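Local atomic coordinates of protein CT_858 (Chlamydia trachomatis, PDB entry 3DPM), a protein that probably acts as a serine-type endopeptidase of the S41 family, caught here with a lactacystin-derived acyl group bound covalently in its active site. Residues L296-Y301 with T339-G344; E463-C468 with T487-A492. All coordinates share one frame; numbering follows the deposited sequence.

Interaction 1 of 2, residues L296-Y301 with T339-G344. With LAS (N-acetyl-S-({(2R,3S,4R)-3-hydroxy-2-[(1S)-1-hydroxy-2-methylpropyl]-4-methyl-5-oxopyrrolidin-2-yl}carbonyl)cysteine), chain C.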
loop_
_atom_site.group_PDB
_atom_site.type_symbol
_atom_site.label_atom_id
_atom_site.label_comp_id
_atom_site.label_asym_id
_atom_site.label_seq_id
_atom_site.Cartn_x
_atom_site.Cartn_y
_atom_site.Cartn_z
ATOM N N LEU A 296 25.586 24.200 -8.916
ATOM C CA LEU A 296 24.324 23.738 -8.385
ATOM C C LEU A 296 24.389 22.254 -8.067
ATOM O O LEU A 296 24.959 21.469 -8.821
ATOM C CB LEU A 296 23.240 24.041 -9.425
ATOM C CG LEU A 296 21.801 23.547 -9.314
ATOM C CD1 LEU A 296 21.746 22.067 -9.667
ATOM C CD2 LEU A 296 21.265 23.830 -7.916
ATOM N N ARG A 297 23.827 21.866 -6.934
ATOM C CA ARG A 297 23.824 20.460 -6.592
ATOM C C ARG A 297 22.411 19.904 -6.578
ATOM O O ARG A 297 21.539 20.438 -5.899
ATOM C CB ARG A 297 24.475 20.200 -5.225
ATOM C CG ARG A 297 24.455 18.709 -4.876
ATOM C CD ARG A 297 25.201 18.337 -3.604
ATOM N NE ARG A 297 24.859 16.972 -3.202
ATOM C CZ ARG A 297 25.133 15.882 -3.917
ATOM N NH1 ARG A 297 25.773 15.976 -5.075
ATOM N NH2 ARG A 297 24.727 14.693 -3.493
ATOM N N ILE A 298 22.190 18.845 -7.355
ATOM C CA ILE A 298 20.898 18.159 -7.403
ATOM C C ILE A 298 21.170 16.948 -6.513
ATOM O O ILE A 298 21.769 15.975 -6.956
ATOM C CB ILE A 298 20.542 17.655 -8.833
ATOM C CG1 ILE A 298 20.514 18.817 -9.830
ATOM C CG2 ILE A 298 19.180 16.970 -8.818
ATOM C CD1 ILE A 298 19.358 19.762 -9.654
ATOM N N PRO A 299 20.734 16.997 -5.248
ATOM C CA PRO A 299 20.941 15.914 -4.281
ATOM C C PRO A 299 20.081 14.662 -4.450
ATOM O O PRO A 299 20.559 13.530 -4.282
ATOM C CB PRO A 299 20.686 16.605 -2.951
ATOM C CG PRO A 299 19.549 17.525 -3.297
ATOM C CD PRO A 299 19.939 18.092 -4.659
ATOM N N THR A 300 18.815 14.864 -4.787
ATOM C CA THR A 300 17.909 13.751 -4.956
ATOM C C THR A 300 16.764 14.156 -5.855
ATOM O O THR A 300 16.586 15.334 -6.142
ATOM C CB THR A 300 17.323 13.333 -3.610
ATOM O OG1 THR A 300 16.430 12.234 -3.799
ATOM C CG2 THR A 300 16.543 14.487 -2.996
ATOM N N TYR A 301 15.984 13.175 -6.295
ATOM C CA TYR A 301 14.838 13.452 -7.136
ATOM C C TYR A 301 13.537 13.189 -6.412
ATOM O O TYR A 301 12.465 13.297 -7.000
ATOM C CB TYR A 301 14.909 12.658 -8.436
ATOM C CG TYR A 301 15.966 13.218 -9.336
ATOM C CD1 TYR A 301 17.219 12.603 -9.448
ATOM C CD2 TYR A 301 15.766 14.435 -9.981
ATOM C CE1 TYR A 301 18.239 13.198 -10.172
ATOM C CE2 TYR A 301 16.779 15.038 -10.703
ATOM C CZ TYR A 301 18.011 14.421 -10.793
ATOM O OH TYR A 301 19.025 15.041 -11.480
ATOM N N THR A 339 26.395 13.950 -8.182
ATOM C CA THR A 339 26.938 12.704 -7.632
ATOM C C THR A 339 26.191 12.260 -6.371
ATOM O O THR A 339 25.514 13.065 -5.729
ATOM C CB THR A 339 28.407 12.875 -7.255
ATOM O OG1 THR A 339 28.526 13.973 -6.341
ATOM C CG2 THR A 339 29.257 13.135 -8.499
ATOM N N ASN A 340 26.320 10.985 -6.013
ATOM C CA ASN A 340 25.656 10.465 -4.813
ATOM C C ASN A 340 24.185 10.847 -4.741
ATOM O O ASN A 340 23.737 11.400 -3.734
ATOM C CB ASN A 340 26.363 10.980 -3.558
ATOM C CG ASN A 340 27.756 10.417 -3.416
ATOM O OD1 ASN A 340 28.316 9.889 -4.375
ATOM N ND2 ASN A 340 28.331 10.536 -2.223
ATOM N N ASN A 341 23.449 10.540 -5.808
ATOM C CA ASN A 341 22.024 10.843 -5.916
ATOM C C ASN A 341 21.275 9.518 -6.046
ATOM O O ASN A 341 21.566 8.725 -6.926
ATOM C CB ASN A 341 21.775 11.710 -7.158
ATOM C CG ASN A 341 20.339 12.159 -7.277
ATOM O OD1 ASN A 341 19.417 11.374 -7.045
ATOM N ND2 ASN A 341 20.135 13.430 -7.652
ATOM N N PRO A 342 20.289 9.268 -5.173
ATOM C CA PRO A 342 19.530 8.009 -5.230
ATOM C C PRO A 342 18.400 7.932 -6.262
ATOM O O PRO A 342 17.762 6.888 -6.406
ATOM C CB PRO A 342 19.010 7.865 -3.799
ATOM C CG PRO A 342 18.704 9.302 -3.429
ATOM C CD PRO A 342 19.934 10.052 -3.973
ATOM N N GLY A 343 18.159 9.019 -6.988
ATOM C CA GLY A 343 17.079 9.021 -7.960
ATOM C C GLY A 343 15.788 9.428 -7.256
ATOM O O GLY A 343 15.845 10.058 -6.201
ATOM N N GLY A 344 14.634 9.087 -7.827
ATOM C CA GLY A 344 13.355 9.427 -7.217
ATOM C C GLY A 344 12.220 9.647 -8.212
ATOM O O GLY A 344 12.031 8.860 -9.128
HETATM C C18 LAS C . 14.278 5.902 -9.444
HETATM O O19 LAS C . 14.409 7.015 -8.905
HETATM C C9 LAS C . 12.967 5.134 -9.253
HETATM C C10 LAS C . 12.413 4.651 -10.607
HETATM C C11 LAS C . 11.913 5.675 -11.623
HETATM C C16 LAS C . 12.322 7.095 -11.244
HETATM C C12 LAS C . 12.536 5.280 -12.963
HETATM O O17 LAS C . 11.299 3.813 -10.316
HETATM N N8 LAS C . 12.024 5.927 -8.395
HETATM C C6 LAS C . 11.553 5.095 -7.458
HETATM O O7 LAS C . 10.703 5.390 -6.623
HETATM C C5 LAS C . 12.124 3.675 -7.603
HETATM C C20 LAS C . 12.450 3.115 -6.213
HETATM C C3 LAS C . 13.411 3.939 -8.385
HETATM O O2 LAS C . 14.340 4.420 -7.406
#

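Interaction 2 of 2, residues E463-C468 with T487-A492. With LAS (N-acetyl-S-({(2R,3S,4R)-3-hydroxy-2-[(1S)-1-hydroxy-2-methylpropyl]-4-methyl-5-oxopyrrolidin-2-yl}carbonyl)cysteine), chain C.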
loop_
_atom_site.group_PDB
_atom_site.type_symbol
_atom_site.label_atom_id
_atom_site.label_comp_id
_atom_site.label_asym_id
_atom_site.label_seq_id
_atom_site.Cartn_x
_atom_site.Cartn_y
_atom_site.Cartn_z
ATOM N N GLU A 463 29.554 6.607 -9.667
ATOM C CA GLU A 463 28.939 5.289 -9.495
ATOM C C GLU A 463 27.854 5.178 -8.427
ATOM O O GLU A 463 27.345 4.091 -8.185
ATOM C CB GLU A 463 30.011 4.228 -9.230
ATOM C CG GLU A 463 30.462 4.132 -7.787
ATOM C CD GLU A 463 31.282 5.329 -7.339
ATOM O OE1 GLU A 463 31.671 5.360 -6.146
ATOM O OE2 GLU A 463 31.542 6.236 -8.168
ATOM N N GLN A 464 27.504 6.282 -7.776
ATOM C CA GLN A 464 26.441 6.233 -6.777
ATOM C C GLN A 464 25.277 7.124 -7.196
ATOM O O GLN A 464 24.695 7.841 -6.389
ATOM C CB GLN A 464 26.956 6.613 -5.380
ATOM C CG GLN A 464 27.986 5.626 -4.830
ATOM C CD GLN A 464 28.222 5.774 -3.326
ATOM O OE1 GLN A 464 28.459 6.876 -2.836
ATOM N NE2 GLN A 464 28.165 4.662 -2.597
ATOM N N ASP A 465 24.971 7.064 -8.490
ATOM C CA ASP A 465 23.849 7.773 -9.114
ATOM C C ASP A 465 22.963 6.659 -9.654
ATOM O O ASP A 465 23.389 5.890 -10.518
ATOM C CB ASP A 465 24.322 8.632 -10.283
ATOM C CG ASP A 465 24.968 9.929 -9.842
ATOM O OD1 ASP A 465 24.436 10.577 -8.913
ATOM O OD2 ASP A 465 25.997 10.318 -10.438
ATOM N N PHE A 466 21.743 6.572 -9.149
ATOM C CA PHE A 466 20.882 5.507 -9.599
ATOM C C PHE A 466 19.595 5.968 -10.182
ATOM O O PHE A 466 19.217 7.139 -10.064
ATOM C CB PHE A 466 20.516 4.528 -8.492
ATOM C CG PHE A 466 21.656 4.155 -7.614
ATOM C CD1 PHE A 466 22.108 5.043 -6.644
ATOM C CD2 PHE A 466 22.271 2.906 -7.723
ATOM C CE1 PHE A 466 23.156 4.696 -5.783
ATOM C CE2 PHE A 466 23.322 2.545 -6.868
ATOM C CZ PHE A 466 23.765 3.444 -5.891
ATOM N N SER A 467 18.766 4.959 -10.809
ATOM C CA SER A 467 17.442 5.489 -11.166
ATOM C C SER A 467 17.634 6.864 -11.806
ATOM O O SER A 467 17.949 6.812 -13.014
ATOM C CB SER A 467 16.541 5.688 -9.944
ATOM O OG SER A 467 15.185 5.396 -10.330
ATOM N N CYS A 468 16.619 7.818 -11.402
ATOM C CA CYS A 468 16.662 9.077 -12.110
ATOM C C CYS A 468 17.997 9.798 -12.267
ATOM O O CYS A 468 18.117 10.716 -13.082
ATOM C CB CYS A 468 15.663 10.013 -11.451
ATOM S SG CYS A 468 13.958 9.460 -11.662
ATOM N N THR A 487 32.585 9.634 -13.279
ATOM C CA THR A 487 32.675 8.195 -13.510
ATOM C C THR A 487 31.304 7.553 -13.736
ATOM O O THR A 487 30.299 7.970 -13.162
ATOM C CB THR A 487 33.377 7.464 -12.332
ATOM O OG1 THR A 487 32.698 7.753 -11.108
ATOM C CG2 THR A 487 34.826 7.902 -12.214
ATOM N N ARG A 488 31.297 6.533 -14.584
ATOM C CA ARG A 488 30.116 5.765 -14.954
ATOM C C ARG A 488 29.089 5.610 -13.821
ATOM O O ARG A 488 29.442 5.299 -12.682
ATOM C CB ARG A 488 30.581 4.388 -15.452
ATOM C CG ARG A 488 29.490 3.445 -15.945
ATOM C CD ARG A 488 30.088 2.076 -16.277
ATOM N NE ARG A 488 31.109 2.186 -17.316
ATOM C CZ ARG A 488 30.851 2.344 -18.613
ATOM N NH1 ARG A 488 29.597 2.401 -19.041
ATOM N NH2 ARG A 488 31.851 2.472 -19.479
ATOM N N THR A 489 27.814 5.828 -14.145
ATOM C CA THR A 489 26.740 5.696 -13.164
ATOM C C THR A 489 26.410 4.226 -12.887
ATOM O O THR A 489 26.775 3.332 -13.650
ATOM C CB THR A 489 25.467 6.418 -13.637
ATOM O OG1 THR A 489 25.046 5.857 -14.884
ATOM C CG2 THR A 489 25.732 7.912 -13.824
ATOM N N ALA A 490 25.699 3.993 -11.793
ATOM C CA ALA A 490 25.330 2.651 -11.354
ATOM C C ALA A 490 24.621 1.740 -12.362
ATOM O O ALA A 490 24.889 0.534 -12.404
ATOM C CB ALA A 490 24.505 2.752 -10.083
ATOM N N GLY A 491 23.715 2.295 -13.156
ATOM C CA GLY A 491 23.013 1.480 -14.130
ATOM C C GLY A 491 21.769 0.778 -13.609
ATOM O O GLY A 491 21.568 -0.417 -13.850
ATOM N N ALA A 492 20.932 1.517 -12.887
ATOM C CA ALA A 492 19.691 0.966 -12.357
ATOM C C ALA A 492 18.586 1.644 -13.152
ATOM O O ALA A 492 17.969 2.586 -12.670
ATOM C CB ALA A 492 19.566 1.298 -10.887
HETATM C C18 LAS C . 14.278 5.902 -9.444
HETATM O O19 LAS C . 14.409 7.015 -8.905
HETATM C C9 LAS C . 12.967 5.134 -9.253
HETATM C C10 LAS C . 12.413 4.651 -10.607
HETATM C C11 LAS C . 11.913 5.675 -11.623
HETATM C C16 LAS C . 12.322 7.095 -11.244
HETATM C C12 LAS C . 12.536 5.280 -12.963
HETATM O O17 LAS C . 11.299 3.813 -10.316
HETATM N N8 LAS C . 12.024 5.927 -8.395
HETATM C C6 LAS C . 11.553 5.095 -7.458
HETATM O O7 LAS C . 10.703 5.390 -6.623
HETATM C C5 LAS C . 12.124 3.675 -7.603
HETATM C C20 LAS C . 12.450 3.115 -6.213
HETATM C C3 LAS C . 13.411 3.939 -8.385
HETATM O O2 LAS C . 14.340 4.420 -7.406
#

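Interaction 1 of 2, residues L296-Y301 with T339-G344
Arg297 meets the carbonyl of Thr339 end-on, with the edge of its guanidinium: NH1 and NH2 both donate to Thr339 O, at 3.0 and 2.9 Å respectively, and that oxygen lies in the guanidinium plane. The long chain suits this task, since it runs extended from CG to NE and carries the charge from strand 290-297 across to the loop. Its other polar needs are met by Ser257 O at NE and by a salt bridge from NH1 to Asp337, which also takes the hydroxyl of Thr339.

Asn341 uses both ends of its amide. With CG anti to the backbone N (chi1 -175°), ND2 reaches Ile298 O at 3.1 Å, approaching from above the carbonyl plane, while OD1 accepts from Gly343 N at 2.7 Å in an Asx turn. This turn shapes the loop that follows strand 333-337 of the crotonase-like S41 core and leads to helix 346-354. The same amide meets the CD1-CE1 side of the Tyr301 ring obliquely, its plane 22° from the ring plane and its ND2 3.2 Å from Tyr301 CE1; the phenol OH bonds to Gln338.

Tyr301 N donates to Gly343 O at 3.1 Å, part of a single bridge between Tyr301 and Gly344. Gly343 and Gly344 both adopt backbone angles that only glycine takes up readily. Gly344 N faces O19 of the bound acyl group, modelled so close that the length of this hydrogen bond is doubtful.

Interaction 2 of 2, residues E463-C468 with T487-A492
Phe466 lays its ring beside Ala490 and Ala492, the two small residues of 487-492 whose CB atoms point toward 463-468. Followed outward, its CB sits 4.1 Å from Ala492 CB, and CG is 4.0 Å from Ala490 CB. Beyond the branch, CD2 makes the tightest approach, 3.3 Å from Ala490 CB, with CE2 close behind at 3.4 Å. CG lies beside the backbone N and anti to the carbonyl carbon (chi1 -43°), which brings the CD2-CE2 side of the ring to the Ala490 methyl, met obliquely, while the Ala492 methyl lies at the ring edge. The ring also meets Phe72 edge-to-face. Alanine suits both places because its methyl can touch the Phe466 side chain while the two backbones stay close enough to bond.

The two loops follow the neighbouring parallel strands 457-461 and 482-486 of the S41 core, and backbone groups join them. Ala490 N donates to Asp465 O at 3.2 Å, and Ser467 N makes a weak bond to Ala492 O. Asp465 also packs its CB against the Thr489 methyl, while its carboxylate accepts from Asn462 N and probably from Asn341 N; the Thr489 hydroxyl turns to Asp470. Near the start of the loops Glu463 and Thr487 lie side by side, and Glu463 OE1 is satisfied by Ser144.

Ser467 stands right before helix 468-478, and its OG is joined covalently to C18 of the ligand, 1.4 Å away. O19 on that carbon accepts a long, weak bond from Cys468 N, at the first turn of the helix. An ester at this hydroxyl is what acylation of a nucleophilic serine gives, consistent with Ser467 being the nucleophile of a serine peptidase.

Both interactions are buried, and each joins loops at the ends of strands of one mixed sheet: 290-297 and 333-337 for interaction 1, 457-461 and 482-486 for interaction 2. Their chemistry differs. The first is largely polar, with a charged guanidinium and a side-chain amide serving backbone carbonyls; the second relies on methyl and ring packing with a few backbone bonds, and reaches the surface at Arg488. They meet through Asn341, whose O and N probably bond to Phe466 N and Asp465 OD1. Together they frame the acyl group: 463-468 supplies its covalent bond, while the backbone N-H groups of Gly344 and Cys468 both face O19, one doubtfully close and one weakly bonded, consistent with an oxyanion hole.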